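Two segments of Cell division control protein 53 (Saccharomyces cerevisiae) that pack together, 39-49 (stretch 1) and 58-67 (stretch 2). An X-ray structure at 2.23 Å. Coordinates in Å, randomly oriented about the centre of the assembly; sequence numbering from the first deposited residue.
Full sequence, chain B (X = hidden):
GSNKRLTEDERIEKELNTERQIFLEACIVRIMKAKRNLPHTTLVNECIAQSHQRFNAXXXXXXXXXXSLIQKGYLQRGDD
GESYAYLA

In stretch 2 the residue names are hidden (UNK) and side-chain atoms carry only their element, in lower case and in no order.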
# COMPACT_ATOMS: atom_id res chain seq x y z
N PRO B 39 13.56 5.59 -16.73
CA PRO B 39 14.07 5.60 -15.35
C PRO B 39 13.69 6.91 -14.68
O PRO B 39 13.63 7.93 -15.37
CB PRO B 39 15.59 5.51 -15.53
CG PRO B 39 15.80 5.06 -16.96
CD PRO B 39 14.64 5.62 -17.73
N HIS B 40 13.45 6.89 -13.37
CA HIS B 40 13.05 8.07 -12.62
C HIS B 40 13.99 9.23 -12.86
O HIS B 40 13.56 10.35 -13.17
CB HIS B 40 13.00 7.76 -11.13
CG HIS B 40 13.02 8.97 -10.25
ND1 HIS B 40 11.87 9.58 -9.80
CD2 HIS B 40 14.05 9.69 -9.75
CE1 HIS B 40 12.19 10.62 -9.05
NE2 HIS B 40 13.50 10.70 -8.99
N THR B 41 15.27 8.96 -12.70
CA THR B 41 16.29 9.97 -12.90
C THR B 41 16.16 10.65 -14.27
O THR B 41 16.20 11.88 -14.38
CB THR B 41 17.69 9.36 -12.73
OG1 THR B 41 18.17 9.67 -11.42
CG2 THR B 41 18.66 9.89 -13.78
N THR B 42 16.01 9.85 -15.32
CA THR B 42 15.95 10.41 -16.66
C THR B 42 14.69 11.26 -16.88
O THR B 42 14.74 12.27 -17.55
CB THR B 42 16.03 9.33 -17.75
OG1 THR B 42 17.10 8.43 -17.44
CG2 THR B 42 16.27 9.96 -19.11
N LEU B 43 13.56 10.84 -16.31
CA LEU B 43 12.31 11.60 -16.47
C LEU B 43 12.43 12.96 -15.79
O LEU B 43 12.09 13.97 -16.38
CB LEU B 43 11.12 10.84 -15.88
CG LEU B 43 9.80 11.62 -15.81
CD1 LEU B 43 9.40 12.14 -17.21
CD2 LEU B 43 8.68 10.76 -15.21
N VAL B 44 12.92 12.96 -14.55
CA VAL B 44 13.03 14.18 -13.78
C VAL B 44 13.94 15.17 -14.50
O VAL B 44 13.60 16.33 -14.65
CB VAL B 44 13.57 13.93 -12.36
CG1 VAL B 44 13.93 15.25 -11.69
CG2 VAL B 44 12.54 13.14 -11.53
N ASN B 45 15.10 14.69 -14.94
CA ASN B 45 16.03 15.53 -15.69
C ASN B 45 15.42 16.08 -16.96
O ASN B 45 15.54 17.26 -17.26
CB ASN B 45 17.32 14.76 -15.99
CG ASN B 45 18.22 14.67 -14.78
OD1 ASN B 45 18.07 15.45 -13.85
ND2 ASN B 45 19.15 13.71 -14.78
N GLU B 46 14.76 15.22 -17.72
CA GLU B 46 14.15 15.66 -18.96
C GLU B 46 13.07 16.70 -18.68
O GLU B 46 13.01 17.74 -19.34
CB GLU B 46 13.59 14.46 -19.75
CG GLU B 46 13.16 14.82 -21.17
CD GLU B 46 14.27 15.49 -21.98
OE1 GLU B 46 15.47 15.22 -21.71
OE2 GLU B 46 13.95 16.27 -22.89
N CYS B 47 12.22 16.42 -17.70
CA CYS B 47 11.14 17.36 -17.38
C CYS B 47 11.66 18.75 -16.99
O CYS B 47 11.11 19.77 -17.41
CB CYS B 47 10.26 16.81 -16.25
SG CYS B 47 8.99 17.98 -15.76
N ILE B 48 12.73 18.80 -16.20
CA ILE B 48 13.35 20.07 -15.83
C ILE B 48 13.93 20.79 -17.05
O ILE B 48 13.72 21.98 -17.23
CB ILE B 48 14.47 19.89 -14.78
CG1 ILE B 48 13.88 19.40 -13.45
CG2 ILE B 48 15.23 21.20 -14.59
CD1 ILE B 48 14.92 19.10 -12.37
N ALA B 49 14.64 20.05 -17.90
CA ALA B 49 15.22 20.63 -19.11
C ALA B 49 14.16 21.20 -20.07
O ALA B 49 14.37 22.24 -20.68
CB ALA B 49 16.10 19.61 -19.84
N UNK B 58 11.85 22.79 -9.74
CA UNK B 58 12.58 22.08 -8.69
C UNK B 58 12.17 20.61 -8.69
O UNK B 58 11.04 20.27 -9.05
n UNK B 58 16.16 25.79 -6.72
c UNK B 58 14.70 25.68 -7.00
c UNK B 58 12.77 24.12 -7.13
c UNK B 58 14.28 24.22 -7.20
c UNK B 58 12.28 22.69 -7.32
N UNK B 59 13.09 19.74 -8.28
CA UNK B 59 12.84 18.31 -8.28
C UNK B 59 11.57 18.00 -7.48
O UNK B 59 10.72 17.21 -7.90
c UNK B 59 13.66 16.05 -7.49
c UNK B 59 15.24 17.66 -8.63
c UNK B 59 14.03 17.52 -7.71
N UNK B 60 11.45 18.64 -6.32
CA UNK B 60 10.30 18.43 -5.46
C UNK B 60 8.99 18.75 -6.17
O UNK B 60 7.98 18.11 -5.92
c UNK B 60 10.43 19.26 -4.18
o UNK B 60 10.32 20.64 -4.47
N UNK B 61 9.01 19.74 -7.06
CA UNK B 61 7.81 20.07 -7.82
C UNK B 61 7.52 18.98 -8.82
O UNK B 61 6.37 18.59 -9.01
s UNK B 61 8.68 23.97 -8.68
c UNK B 61 8.90 25.21 -7.40
c UNK B 61 7.97 21.38 -8.57
c UNK B 61 8.15 22.58 -7.68
N UNK B 62 8.57 18.49 -9.47
CA UNK B 62 8.42 17.45 -10.48
C UNK B 62 7.87 16.16 -9.86
O UNK B 62 6.98 15.52 -10.42
c UNK B 62 9.72 17.17 -11.23
c UNK B 62 9.51 16.03 -12.26
c UNK B 62 10.19 18.42 -11.95
N UNK B 63 8.39 15.81 -8.69
CA UNK B 63 7.94 14.63 -7.98
C UNK B 63 6.47 14.72 -7.56
O UNK B 63 5.76 13.72 -7.65
n UNK B 63 11.22 11.86 -4.29
c UNK B 63 10.27 14.11 -7.18
c UNK B 63 11.09 13.60 -6.03
c UNK B 63 10.57 12.27 -5.55
c UNK B 63 8.83 14.37 -6.77
N UNK B 64 6.02 15.89 -7.11
CA UNK B 64 4.59 16.09 -6.84
C UNK B 64 3.76 15.84 -8.11
O UNK B 64 2.75 15.14 -8.07
n UNK B 64 6.39 20.60 -4.33
c UNK B 64 4.86 17.72 -4.88
n UNK B 64 5.16 22.07 -5.59
n UNK B 64 4.19 20.13 -4.84
c UNK B 64 4.17 18.86 -4.12
c UNK B 64 4.30 17.50 -6.28
c UNK B 64 5.25 20.93 -4.92
N UNK B 65 4.20 16.40 -9.23
CA UNK B 65 3.54 16.18 -10.51
C UNK B 65 3.48 14.68 -10.83
O UNK B 65 2.44 14.14 -11.25
c UNK B 65 4.26 16.96 -11.62
N UNK B 66 4.60 13.99 -10.62
CA UNK B 66 4.66 12.55 -10.87
C UNK B 66 3.66 11.80 -10.00
O UNK B 66 2.96 10.89 -10.46
c UNK B 66 8.45 12.04 -11.57
c UNK B 66 7.03 12.49 -11.75
c UNK B 66 6.07 10.46 -10.68
c UNK B 66 6.09 11.98 -10.65
N UNK B 67 3.57 12.19 -8.73
CA UNK B 67 2.66 11.53 -7.82
C UNK B 67 1.21 11.71 -8.27
O UNK B 67 0.44 10.76 -8.23
o UNK B 67 0.85 11.59 -5.19
c UNK B 67 2.84 12.08 -6.40
c UNK B 67 2.05 11.29 -5.39
o UNK B 67 2.61 10.34 -4.80

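Position 58 carries four carbons in a row ending in a nitrogen, an unbranched amine chain, and its CA-to-CB bond points away from stretch 1, leaving the chain in the open. This is Lys-58, the N-cap residue of the second helix; its carbonyl oxygen receives the amide of position 62, with O and N 3.1 Å apart.

Position 59 has three carbons, one carrying the other two, with no heteroatom. One tip lies 4.0 Å from CD1 of Ile-48, and the same tip is 4.1 Å from CG1 of Val-44. A short beta-branched side chain of this kind is valine: Val-59, whose CG2 makes both contacts.

Position 60 holds one carbon and then one oxygen, out of reach of stretch 1. It is Ser-60, in the p rotamer on the exposed side of the helix.

Position 61 shows two carbons, a sulfur and a final carbon, unbranched, which makes it a thioether. It too is out of reach of the first helix. This is Met-61, whose SD turns back to the start of its own helix and accepts a weak hydrogen bond from the backbone N of Lys-58 at 3.5 Å.

Position 62 repeats the three-carbon fork, now with CA to CB directed toward stretch 1. Both tips lie 4.0 Å from SG of Cys-47; one is also 4.1 Å from CG1 of Ile-48, the other 4.3 Å from CG2 of Val-44. The fork identifies Val-62, which has more area covered by the other stretch than any other residue here. Both methyls meet Cys-47; CG2 also packs on Ile-48, CG1 on Val-44.

Position 63 has four carbons in a row and a terminal nitrogen. The last carbon lies 4.2 Å from CE1 of His-40, approaching the ring obliquely. This is Lys-63, which offers its aliphatic CE here while its NZ is hydrogen-bonded elsewhere in the structure.

Position 64 has three carbons, a nitrogen, and a carbon bearing two more nitrogens: a guanidinium. It is Arg-64, well beyond reach of stretch 1.

Position 65 has a single carbon, so it is Ala-65, buried but making no contact across the pair.

Position 66 has four carbons forked at the first, with one arm two carbons long. The end of that arm lies 3.9 Å from CD2 of Leu-43 and 4.2 Å from CG2 of Val-44. This is Ile-66, and the reaching atom is CD1.

Position 67 has two carbons, the second carrying two oxygens: a carboxylate, Asp-67, out of reach of stretch 1.

The contact is a steep crossing, 113° between helix directions and 10.1 Å between axes, with no hydrogen bond across it. Apolar side chains at 59, 62 and 66 meet Leu-43, Val-44, Cys-47 and Ile-48, and the CA atoms of Val-44 and Val-62 come within 6.5 Å. The rule is complementary spacing: three- and four-residue steps bring carbon and sulfur surfaces together, while Ser-60, Arg-64 and Asp-67 stay off the seam.

Stretch 2 (58-67) KVSMVKRAID
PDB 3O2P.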